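Local atomic coordinates of ribulose-1,5-bisphosphate carboxylase/oxygenase large subunit (Rhodopseudomonas palustris, PDB entry 3QFW), a protein that is a Rubisco-like protein, probably a magnesium-dependent lyase related to ribulose-bisphosphate carboxylase, though its own reaction remains uncertain. Residues G225-P231 / L249-H254; F239-V243 / L275-D279; R123-G127 / G197-Y201. All blocks are in the same frame, centred on the assembly; numbering follows the deposited sequence.

Contact 1 of 3, residues G225-P231 / L249-H254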
ATOM      1  N   GLY B 225      11.032   4.651  23.992  1.00 36.89           N
ATOM      2  CA  GLY B 225      11.850   3.532  23.557  1.00 35.03           C
ATOM      3  C   GLY B 225      11.304   2.660  22.440  1.00 33.04           C
ATOM      4  O   GLY B 225      11.962   1.705  22.024  1.00 33.85           O
ATOM      5  N   ALA B 226      10.108   2.967  21.953  1.00 32.80           N
ATOM      6  CA  ALA B 226       9.556   2.194  20.849  1.00 32.17           C
ATOM      7  C   ALA B 226       8.763   3.080  19.904  1.00 31.57           C
ATOM      8  O   ALA B 226       8.522   4.247  20.196  1.00 33.35           O
ATOM      9  CB  ALA B 226       8.693   1.057  21.365  1.00 31.60           C
ATOM     10  N   VAL B 227       8.361   2.506  18.775  1.00 33.58           N
ATOM     11  CA  VAL B 227       7.602   3.228  17.761  1.00 32.95           C
ATOM     12  C   VAL B 227       6.743   2.259  16.958  1.00 33.69           C
ATOM     13  O   VAL B 227       7.160   1.126  16.683  1.00 33.11           O
ATOM     14  CB  VAL B 227       8.531   3.958  16.780  1.00 35.29           C
ATOM     15  CG1 VAL B 227       9.292   5.070  17.481  1.00 37.59           C
ATOM     16  CG2 VAL B 227       9.488   2.980  16.113  1.00 32.76           C
ATOM     17  N   LEU B 228       5.552   2.713  16.579  1.00 28.88           N
ATOM     18  CA  LEU B 228       4.609   1.897  15.831  1.00 29.56           C
ATOM     19  C   LEU B 228       4.498   2.464  14.422  1.00 31.10           C
ATOM     20  O   LEU B 228       4.419   3.679  14.244  1.00 29.93           O
ATOM     21  CB  LEU B 228       3.233   1.927  16.501  1.00 29.09           C
ATOM     22  CG  LEU B 228       2.158   1.032  15.888  1.00 28.66           C
ATOM     23  CD1 LEU B 228       2.549  -0.438  16.069  1.00 29.53           C
ATOM     24  CD2 LEU B 228       0.805   1.315  16.533  1.00 31.21           C
ATOM     25  N   VAL B 229       4.514   1.593  13.418  1.00 29.33           N
ATOM     26  CA  VAL B 229       4.399   2.055  12.031  1.00 27.11           C
ATOM     27  C   VAL B 229       3.616   1.033  11.236  1.00 28.42           C
ATOM     28  O   VAL B 229       3.827  -0.165  11.396  1.00 27.93           O
ATOM     29  CB  VAL B 229       5.777   2.194  11.362  1.00 29.99           C
ATOM     30  CG1 VAL B 229       5.659   2.964  10.035  1.00 30.64           C
ATOM     31  CG2 VAL B 229       6.769   2.884  12.295  1.00 30.57           C
ATOM     32  N   ALA B 230       2.724   1.505  10.369  1.00 28.72           N
ATOM     33  CA  ALA B 230       2.035   0.625   9.427  1.00 27.83           C
ATOM     34  C   ALA B 230       2.708   0.725   8.063  1.00 26.36           C
ATOM     35  O   ALA B 230       2.455   1.678   7.319  1.00 26.86           O
ATOM     36  CB  ALA B 230       0.576   1.011   9.331  1.00 27.81           C
ATOM     37  N   PRO B 231       3.578  -0.247   7.733  1.00 27.14           N
ATOM     38  CA  PRO B 231       4.396  -0.137   6.518  1.00 23.84           C
ATOM     39  C   PRO B 231       3.557   0.028   5.254  1.00 28.92           C
ATOM     40  O   PRO B 231       3.971   0.749   4.339  1.00 28.85           O
ATOM     41  CB  PRO B 231       5.183  -1.461   6.492  1.00 25.73           C
ATOM     42  CG  PRO B 231       5.223  -1.904   7.965  1.00 25.92           C
ATOM     43  CD  PRO B 231       3.898  -1.459   8.522  1.00 26.11           C
ATOM     44  N   LEU B 249      15.496   2.087  18.980  1.00 35.69           N
ATOM     45  CA  LEU B 249      14.089   2.027  19.343  1.00 35.29           C
ATOM     46  C   LEU B 249      13.541   0.668  18.942  1.00 31.40           C
ATOM     47  O   LEU B 249      13.970   0.099  17.943  1.00 35.32           O
ATOM     48  CB  LEU B 249      13.307   3.108  18.589  1.00 38.41           C
ATOM     49  CG  LEU B 249      13.601   4.573  18.905  1.00 37.63           C
ATOM     50  CD1 LEU B 249      12.691   5.483  18.088  1.00 40.86           C
ATOM     51  CD2 LEU B 249      13.425   4.832  20.385  1.00 37.14           C
ATOM     52  N   VAL B 250      12.589   0.144  19.701  1.00 32.01           N
ATOM     53  CA  VAL B 250      11.895  -1.052  19.245  1.00 30.62           C
ATOM     54  C   VAL B 250      10.908  -0.621  18.152  1.00 28.53           C
ATOM     55  O   VAL B 250      10.049   0.239  18.380  1.00 29.97           O
ATOM     56  CB  VAL B 250      11.168  -1.773  20.388  1.00 29.42           C
ATOM     57  CG1 VAL B 250      10.430  -2.991  19.861  1.00 29.88           C
ATOM     58  CG2 VAL B 250      12.169  -2.190  21.492  1.00 29.31           C
ATOM     59  N   VAL B 251      11.044  -1.201  16.964  1.00 26.33           N
ATOM     60  CA  VAL B 251      10.140  -0.854  15.859  1.00 27.21           C
ATOM     61  C   VAL B 251       9.032  -1.886  15.744  1.00 28.12           C
ATOM     62  O   VAL B 251       9.282  -3.042  15.393  1.00 27.04           O
ATOM     63  CB  VAL B 251      10.875  -0.762  14.526  1.00 24.46           C
ATOM     64  CG1 VAL B 251       9.861  -0.498  13.365  1.00 24.72           C
ATOM     65  CG2 VAL B 251      11.933   0.329  14.590  1.00 28.46           C
ATOM     66  N   VAL B 252       7.811  -1.466  16.046  1.00 26.33           N
ATOM     67  CA  VAL B 252       6.665  -2.368  16.034  1.00 26.54           C
ATOM     68  C   VAL B 252       5.877  -2.111  14.753  1.00 28.49           C
ATOM     69  O   VAL B 252       5.428  -0.990  14.512  1.00 28.88           O
ATOM     70  CB  VAL B 252       5.734  -2.114  17.231  1.00 28.62           C
ATOM     71  CG1 VAL B 252       4.600  -3.129  17.246  1.00 29.96           C
ATOM     72  CG2 VAL B 252       6.513  -2.140  18.563  1.00 30.49           C
ATOM     73  N   ALA B 253       5.696  -3.142  13.939  1.00 29.33           N
ATOM     74  CA  ALA B 253       4.933  -2.983  12.710  1.00 28.88           C
ATOM     75  C   ALA B 253       3.459  -3.320  12.930  1.00 32.64           C
ATOM     76  O   ALA B 253       3.129  -4.220  13.705  1.00 30.71           O
ATOM     77  CB  ALA B 253       5.528  -3.832  11.597  1.00 30.00           C
ATOM     78  N   HIS B 254       2.585  -2.565  12.263  1.00 23.61           N
ATOM     79  CA  HIS B 254       1.141  -2.788  12.285  1.00 28.74           C
ATOM     80  C   HIS B 254       0.651  -3.131  10.872  1.00 26.46           C
ATOM     81  O   HIS B 254       1.173  -2.609   9.884  1.00 26.50           O
ATOM     82  CB  HIS B 254       0.415  -1.529  12.770  1.00 31.83           C
ATOM     83  CG  HIS B 254      -1.052  -1.731  12.998  1.00 34.08           C
ATOM     84  ND1 HIS B 254      -1.994  -1.540  12.010  1.00 29.67           N
ATOM     85  CD2 HIS B 254      -1.738  -2.125  14.101  1.00 33.76           C
ATOM     86  CE1 HIS B 254      -3.196  -1.803  12.491  1.00 31.50           C
ATOM     87  NE2 HIS B 254      -3.070  -2.154  13.762  1.00 33.86           N
TER

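Contact 2 of 3, residues F239-V243 / L275-D279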
ATOM      1  N   PHE B 239       9.147   3.062   5.374  1.00 30.85           N
ATOM      2  CA  PHE B 239       9.224   2.278   6.599  1.00 28.02           C
ATOM      3  C   PHE B 239      10.675   1.862   6.817  1.00 30.85           C
ATOM      4  O   PHE B 239      11.225   2.029   7.908  1.00 27.72           O
ATOM      5  CB  PHE B 239       8.321   1.046   6.525  1.00 25.99           C
ATOM      6  CG  PHE B 239       8.559   0.042   7.648  1.00 28.91           C
ATOM      7  CD1 PHE B 239       8.201   0.346   8.956  1.00 30.26           C
ATOM      8  CD2 PHE B 239       9.127  -1.194   7.382  1.00 26.40           C
ATOM      9  CE1 PHE B 239       8.414  -0.571  10.001  1.00 27.60           C
ATOM     10  CE2 PHE B 239       9.352  -2.126   8.416  1.00 29.22           C
ATOM     11  CZ  PHE B 239       8.990  -1.812   9.727  1.00 30.84           C
ATOM     12  N   HIS B 240      11.301   1.351   5.762  1.00 29.54           N
ATOM     13  CA  HIS B 240      12.686   0.884   5.856  1.00 30.77           C
ATOM     14  C   HIS B 240      13.628   2.038   6.193  1.00 32.09           C
ATOM     15  O   HIS B 240      14.557   1.889   6.997  1.00 31.08           O
ATOM     16  CB  HIS B 240      13.087   0.238   4.539  1.00 29.99           C
ATOM     17  CG  HIS B 240      14.405  -0.469   4.577  1.00 32.76           C
ATOM     18  ND1 HIS B 240      14.743  -1.368   5.564  1.00 30.15           N
ATOM     19  CD2 HIS B 240      15.460  -0.423   3.731  1.00 32.53           C
ATOM     20  CE1 HIS B 240      15.955  -1.840   5.329  1.00 31.53           C
ATOM     21  NE2 HIS B 240      16.412  -1.282   4.221  1.00 32.82           N
ATOM     22  N   ALA B 241      13.385   3.191   5.574  1.00 31.58           N
ATOM     23  CA  ALA B 241      14.174   4.390   5.848  1.00 32.39           C
ATOM     24  C   ALA B 241      14.102   4.788   7.319  1.00 31.98           C
ATOM     25  O   ALA B 241      15.113   5.176   7.906  1.00 33.49           O
ATOM     26  CB  ALA B 241      13.717   5.548   4.966  1.00 31.43           C
ATOM     27  N   ILE B 242      12.908   4.707   7.907  1.00 32.61           N
ATOM     28  CA  ILE B 242      12.729   5.023   9.325  1.00 32.90           C
ATOM     29  C   ILE B 242      13.443   4.004  10.206  1.00 34.20           C
ATOM     30  O   ILE B 242      14.029   4.361  11.231  1.00 35.68           O
ATOM     31  CB  ILE B 242      11.238   5.099   9.729  1.00 30.59           C
ATOM     32  CG1 ILE B 242      10.645   6.442   9.309  1.00 36.99           C
ATOM     33  CG2 ILE B 242      11.072   4.964  11.233  1.00 35.10           C
ATOM     34  CD1 ILE B 242      11.208   7.634  10.076  1.00 36.80           C
ATOM     35  N   VAL B 243      13.389   2.734   9.814  1.00 31.77           N
ATOM     36  CA  VAL B 243      14.085   1.693  10.571  1.00 33.22           C
ATOM     37  C   VAL B 243      15.562   2.051  10.708  1.00 33.90           C
ATOM     38  O   VAL B 243      16.154   1.899  11.776  1.00 30.60           O
ATOM     39  CB  VAL B 243      13.939   0.312   9.893  1.00 34.80           C
ATOM     40  CG1 VAL B 243      14.980  -0.680  10.424  1.00 32.48           C
ATOM     41  CG2 VAL B 243      12.519  -0.226  10.083  1.00 33.34           C
ATOM     42  N   LEU B 275      12.279  -8.596   7.411  1.00 26.01           N
ATOM     43  CA  LEU B 275      13.363  -8.259   6.494  1.00 26.44           C
ATOM     44  C   LEU B 275      13.609  -6.746   6.479  1.00 29.58           C
ATOM     45  O   LEU B 275      14.749  -6.285   6.533  1.00 29.11           O
ATOM     46  CB  LEU B 275      13.007  -8.735   5.070  1.00 29.87           C
ATOM     47  CG  LEU B 275      14.005  -8.469   3.941  1.00 27.82           C
ATOM     48  CD1 LEU B 275      15.244  -9.340   4.103  1.00 25.54           C
ATOM     49  CD2 LEU B 275      13.390  -8.717   2.569  1.00 28.07           C
ATOM     50  N   PHE B 276      12.525  -5.980   6.392  1.00 28.09           N
ATOM     51  CA  PHE B 276      12.622  -4.527   6.272  1.00 27.72           C
ATOM     52  C   PHE B 276      12.938  -3.799   7.582  1.00 31.39           C
ATOM     53  O   PHE B 276      13.264  -2.607   7.560  1.00 33.66           O
ATOM     54  CB  PHE B 276      11.346  -3.958   5.637  1.00 28.54           C
ATOM     55  CG  PHE B 276      11.145  -4.395   4.212  1.00 28.66           C
ATOM     56  CD1 PHE B 276      12.234  -4.669   3.399  1.00 28.44           C
ATOM     57  CD2 PHE B 276       9.870  -4.566   3.694  1.00 31.14           C
ATOM     58  CE1 PHE B 276      12.054  -5.081   2.079  1.00 27.38           C
ATOM     59  CE2 PHE B 276       9.685  -4.978   2.386  1.00 28.98           C
ATOM     60  CZ  PHE B 276      10.781  -5.240   1.581  1.00 29.90           C
ATOM     61  N   GLY B 277      12.812  -4.499   8.708  1.00 28.69           N
ATOM     62  CA  GLY B 277      13.280  -3.987   9.989  1.00 27.49           C
ATOM     63  C   GLY B 277      12.342  -4.032  11.181  1.00 27.89           C
ATOM     64  O   GLY B 277      12.647  -3.456  12.226  1.00 28.96           O
ATOM     65  N   ALA B 278      11.198  -4.694  11.050  1.00 21.12           N
ATOM     66  CA  ALA B 278      10.258  -4.740  12.156  1.00 24.41           C
ATOM     67  C   ALA B 278      10.821  -5.623  13.292  1.00 26.64           C
ATOM     68  O   ALA B 278      11.255  -6.742  13.053  1.00 27.43           O
ATOM     69  CB  ALA B 278       8.918  -5.262  11.691  1.00 29.12           C
ATOM     70  N   ASP B 279      10.816  -5.111  14.520  1.00 27.08           N
ATOM     71  CA  ASP B 279      11.259  -5.908  15.667  1.00 26.32           C
ATOM     72  C   ASP B 279      10.107  -6.694  16.267  1.00 29.94           C
ATOM     73  O   ASP B 279      10.312  -7.776  16.845  1.00 30.54           O
ATOM     74  CB  ASP B 279      11.898  -5.030  16.732  1.00 27.00           C
ATOM     75  CG  ASP B 279      13.081  -4.258  16.200  1.00 27.65           C
ATOM     76  OD1 ASP B 279      14.092  -4.896  15.843  1.00 29.10           O
ATOM     77  OD2 ASP B 279      12.996  -3.017  16.151  1.00 28.64           O
TER

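Contact 3 of 3, residues R123-G127 / G197-Y201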
ATOM      1  N   ARG B 123      13.519  -8.564  24.627  1.00 31.09           N
ATOM      2  CA  ARG B 123      13.593  -9.292  25.897  1.00 30.65           C
ATOM      3  C   ARG B 123      14.467  -8.548  26.894  1.00 30.39           C
ATOM      4  O   ARG B 123      14.100  -8.383  28.063  1.00 32.06           O
ATOM      5  CB  ARG B 123      14.132 -10.710  25.693  1.00 29.93           C
ATOM      6  CG  ARG B 123      13.115 -11.671  25.103  1.00 35.34           C
ATOM      7  CD  ARG B 123      13.567 -13.118  25.230  1.00 32.89           C
ATOM      8  NE  ARG B 123      12.532 -14.041  24.780  1.00 29.64           N
ATOM      9  CZ  ARG B 123      11.431 -14.304  25.473  1.00 32.25           C
ATOM     10  NH1 ARG B 123      11.231 -13.719  26.649  1.00 30.51           N
ATOM     11  NH2 ARG B 123      10.531 -15.153  24.993  1.00 33.06           N
ATOM     12  N   THR B 124      15.626  -8.103  26.428  1.00 30.62           N
ATOM     13  CA  THR B 124      16.577  -7.414  27.293  1.00 29.22           C
ATOM     14  C   THR B 124      16.009  -6.077  27.754  1.00 31.42           C
ATOM     15  O   THR B 124      16.129  -5.703  28.916  1.00 29.50           O
ATOM     16  CB  THR B 124      17.917  -7.176  26.577  1.00 25.74           C
ATOM     17  OG1 THR B 124      18.484  -8.428  26.179  1.00 30.56           O
ATOM     18  CG2 THR B 124      18.891  -6.439  27.488  1.00 32.79           C
ATOM     19  N   LEU B 125      15.379  -5.348  26.835  1.00 30.93           N
ATOM     20  CA  LEU B 125      14.830  -4.042  27.170  1.00 29.10           C
ATOM     21  C   LEU B 125      13.696  -4.110  28.188  1.00 28.35           C
ATOM     22  O   LEU B 125      13.537  -3.203  28.999  1.00 30.90           O
ATOM     23  CB  LEU B 125      14.344  -3.326  25.895  1.00 27.77           C
ATOM     24  CG  LEU B 125      15.453  -2.799  24.995  1.00 27.96           C
ATOM     25  CD1 LEU B 125      14.920  -2.345  23.585  1.00 28.29           C
ATOM     26  CD2 LEU B 125      16.138  -1.657  25.698  1.00 29.26           C
ATOM     27  N   THR B 126      12.903  -5.174  28.127  1.00 26.16           N
ATOM     28  CA  THR B 126      11.663  -5.251  28.886  1.00 30.52           C
ATOM     29  C   THR B 126      11.868  -6.055  30.157  1.00 30.81           C
ATOM     30  O   THR B 126      11.034  -6.029  31.061  1.00 30.08           O
ATOM     31  CB  THR B 126      10.546  -5.930  28.078  1.00 31.43           C
ATOM     32  OG1 THR B 126      10.949  -7.264  27.750  1.00 29.36           O
ATOM     33  CG2 THR B 126      10.258  -5.154  26.769  1.00 28.61           C
ATOM     34  N   GLY B 127      12.979  -6.781  30.211  1.00 31.10           N
ATOM     35  CA  GLY B 127      13.265  -7.643  31.342  1.00 31.81           C
ATOM     36  C   GLY B 127      12.588  -9.001  31.273  1.00 36.53           C
ATOM     37  O   GLY B 127      12.595  -9.749  32.251  1.00 32.95           O
ATOM     38  N   GLY B 197       9.707  -0.950  36.893  1.00 42.47           N
ATOM     39  CA  GLY B 197       9.357  -1.557  35.616  1.00 40.18           C
ATOM     40  C   GLY B 197      10.196  -1.117  34.430  1.00 36.48           C
ATOM     41  O   GLY B 197      10.981  -0.172  34.517  1.00 33.45           O
ATOM     42  N   ARG B 198      10.028  -1.816  33.310  1.00 34.63           N
ATOM     43  CA  ARG B 198      10.762  -1.499  32.091  1.00 31.25           C
ATOM     44  C   ARG B 198       9.789  -1.513  30.896  1.00 34.79           C
ATOM     45  O   ARG B 198      10.128  -1.956  29.797  1.00 34.22           O
ATOM     46  CB  ARG B 198      11.939  -2.473  31.882  1.00 32.16           C
ATOM     47  CG  ARG B 198      12.974  -2.497  33.030  1.00 35.23           C
ATOM     48  CD  ARG B 198      14.228  -3.344  32.691  1.00 30.84           C
ATOM     49  NE  ARG B 198      14.938  -2.806  31.528  1.00 33.73           N
ATOM     50  CZ  ARG B 198      16.261  -2.744  31.386  1.00 34.64           C
ATOM     51  NH1 ARG B 198      17.076  -3.200  32.333  1.00 32.31           N
ATOM     52  NH2 ARG B 198      16.774  -2.211  30.277  1.00 34.62           N
ATOM     53  N   THR B 199       8.572  -1.027  31.142  1.00 34.20           N
ATOM     54  CA  THR B 199       7.517  -0.971  30.140  1.00 34.71           C
ATOM     55  C   THR B 199       7.878  -0.009  29.013  1.00 31.72           C
ATOM     56  O   THR B 199       8.341   1.106  29.267  1.00 33.12           O
ATOM     57  CB  THR B 199       6.185  -0.491  30.753  1.00 33.28           C
ATOM     58  OG1 THR B 199       5.648  -1.496  31.617  1.00 34.27           O
ATOM     59  CG2 THR B 199       5.167  -0.185  29.642  1.00 31.97           C
ATOM     60  N   LEU B 200       7.658  -0.439  27.770  1.00 34.04           N
ATOM     61  CA  LEU B 200       7.925   0.400  26.593  1.00 34.61           C
ATOM     62  C   LEU B 200       6.661   1.054  26.035  1.00 30.45           C
ATOM     63  O   LEU B 200       5.567   0.492  26.118  1.00 30.56           O
ATOM     64  CB  LEU B 200       8.570  -0.429  25.480  1.00 34.30           C
ATOM     65  CG  LEU B 200       9.948  -1.050  25.706  1.00 31.46           C
ATOM     66  CD1 LEU B 200      10.167  -2.173  24.712  1.00 31.06           C
ATOM     67  CD2 LEU B 200      11.044  -0.004  25.576  1.00 37.43           C
ATOM     68  N   TYR B 201       6.820   2.239  25.452  1.00 32.94           N
ATOM     69  CA  TYR B 201       5.724   2.899  24.735  1.00 33.13           C
ATOM     70  C   TYR B 201       6.030   3.070  23.245  1.00 32.70           C
ATOM     71  O   TYR B 201       7.086   3.585  22.870  1.00 33.41           O
ATOM     72  CB  TYR B 201       5.398   4.245  25.380  1.00 32.49           C
ATOM     73  CG  TYR B 201       4.400   5.091  24.619  1.00 34.94           C
ATOM     74  CD1 TYR B 201       3.185   4.564  24.190  1.00 34.86           C
ATOM     75  CD2 TYR B 201       4.662   6.431  24.352  1.00 32.67           C
ATOM     76  CE1 TYR B 201       2.267   5.358  23.485  1.00 33.61           C
ATOM     77  CE2 TYR B 201       3.751   7.217  23.670  1.00 31.73           C
ATOM     78  CZ  TYR B 201       2.558   6.681  23.243  1.00 32.68           C
ATOM     79  OH  TYR B 201       1.654   7.486  22.560  1.00 35.73           O
TER

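Contact 1 of 3, residues G225-P231 / L249-H254
L249 folds over the start of the neighbouring strand: its CD1 presses on V227 CG1 at 3.5 Å, tighter than usual for two carbons, the side chains crossing at about a right angle, while CD2 rests on the backbone of G225. V250 begins the parallel ladder. Its N donates to G225 O (2.9 Å, 168°), its O takes the N-H of V227, and its CB lies 3.9 Å from A226 CB. V251 points to the other face of the sheet and meets V227 methyl to methyl, CG2 to CG2. These are neighbouring strands of the Rubisco-type TIM barrel, joined by a beta-alpha-beta crossover through helices 231-234 and 236-243; A226, L228, V250 and V252 face the barrel interior, V227, V229, V251 and A253 the outer helices. V252 N makes the shortest bond of the ladder, 2.7 Å to V227 O, and V252 O receives V229 N. L228 CD1 reaches V252 CG1 at 3.6 Å, L228 CG standing anti to the backbone N (chi1 -176°). A253 CB touches P231 CG. H254 N closes the ladder on V229 O (2.8 Å), and H254 O lies 3.3 Å from P231 CD; the imidazole turns elsewhere, ND1 bonding A256 N and the ring stacking on H167.

Contact 2 of 3, residues F239-V243 / L275-D279
H240 and F276 link two helices of the barrel's outer layer, 236-243 and 265-276, where the second runs out in a Schellman motif with G277 at positive phi (131°). The polar link is a single hydrogen bond: H240 ND1 donates to F276 O at 2.8 Å with an N-H...O angle of 162°. The oxygen lies at the imidazole edge, nearly in the ring plane, whereas the donor stands tilted from the plane of the carbonyl. H240 CG is anti to the backbone N (chi1 -171°), which swings the ring off its helix and over to the last turn of the other. F112 packs edge-to-face with both H240 and F276. A leucine in place of H240 would probably leave F276 O without its side-chain donor and weaken the tie between the two helices.

Apolar contacts flank the bond. F239 turns its ring edge to the second segment: CE2 meets F276 CB at 3.9 Å, with that carbon in the ring plane, and CZ meets A278 CB at 4.0 Å. One face of the same ring carries V243 CG2, offset toward the rim. F276 sends its own ring away from F239, toward P80 and F112.

The third kind of contact is methyl against backbone. V243 CG2 sits 3.5 Å from F276 O, beside the H240 bond. V243 CG1 packs 3.7 Å from G277 CA, just where a CB on that glycine would clash with it.

Contact 3 of 3, residues R123-G127 / G197-Y201
The R198 guanidinium lies across the end of helix 118-126, with T124 O over one face, 3.7 Å above the plane and displaced toward the rim; L125 O comes in tilted about 30° out of the guanidinium plane. One hydrogen bond results, R198 NE to L125 O at 2.9 Å. It is bent, 137° at the hydrogen, and the donor stands well above the carbonyl plane instead of on a lone pair. The NH2 group is 3.8 Å from T124 O, a proximity and no bond. A turn in the arginine chain at chi3 (61°) folds the group back over the helix end, while CB stays 3.4 Å from L125 O. The positive charge thus meets carbonyls of the last helical turn, which is likely to be electrostatically favourable. R198, T124 and L125 also touch a crystal neighbour, so lattice packing may influence this solvent-exposed pose.

Beneath the arginine the contact becomes apolar. T126 CG2 meets L200 CD1 at 3.6 Å, the two side chains crossing at about a right angle, and L125 CB is a looser neighbour of the same methyl at 4.5 Å. T126 OG1 turns back to I122 O in its own helix, which leaves the methyl to face L200. G127 then leaves the helix with positive phi, where a CB would jam against T126 O.

The end of helix 118-126 lies against the start of strand 200-202, across the N-terminal mouth of the TIM barrel, opposite the end where enzymes of this fold carry their active sites.

Contacts 1 and 2 interlock, with centres 9 Å apart: strand 250-253 follows helix 236-243 and precedes helix 265-276. V251 O and D279 N are 2.7 Å apart, a probable hydrogen bond, and V251 CG1 packs 3.7 Å from F239 CE1, sheet against outer helix. Contact 3, centred 15 Å from contact 1, touches it at the N-terminal mouth of the barrel, L125 CD1 reaching V250 CG2, which points inward, at 3.5 Å. Contacts 2 and 3 do not meet; their nearest atoms are about 8 Å apart. In TIM barrels the active site forms at the C-terminal strand ends, here the A230 and H254 end of contact 1, whereas contact 3 lies at the other end.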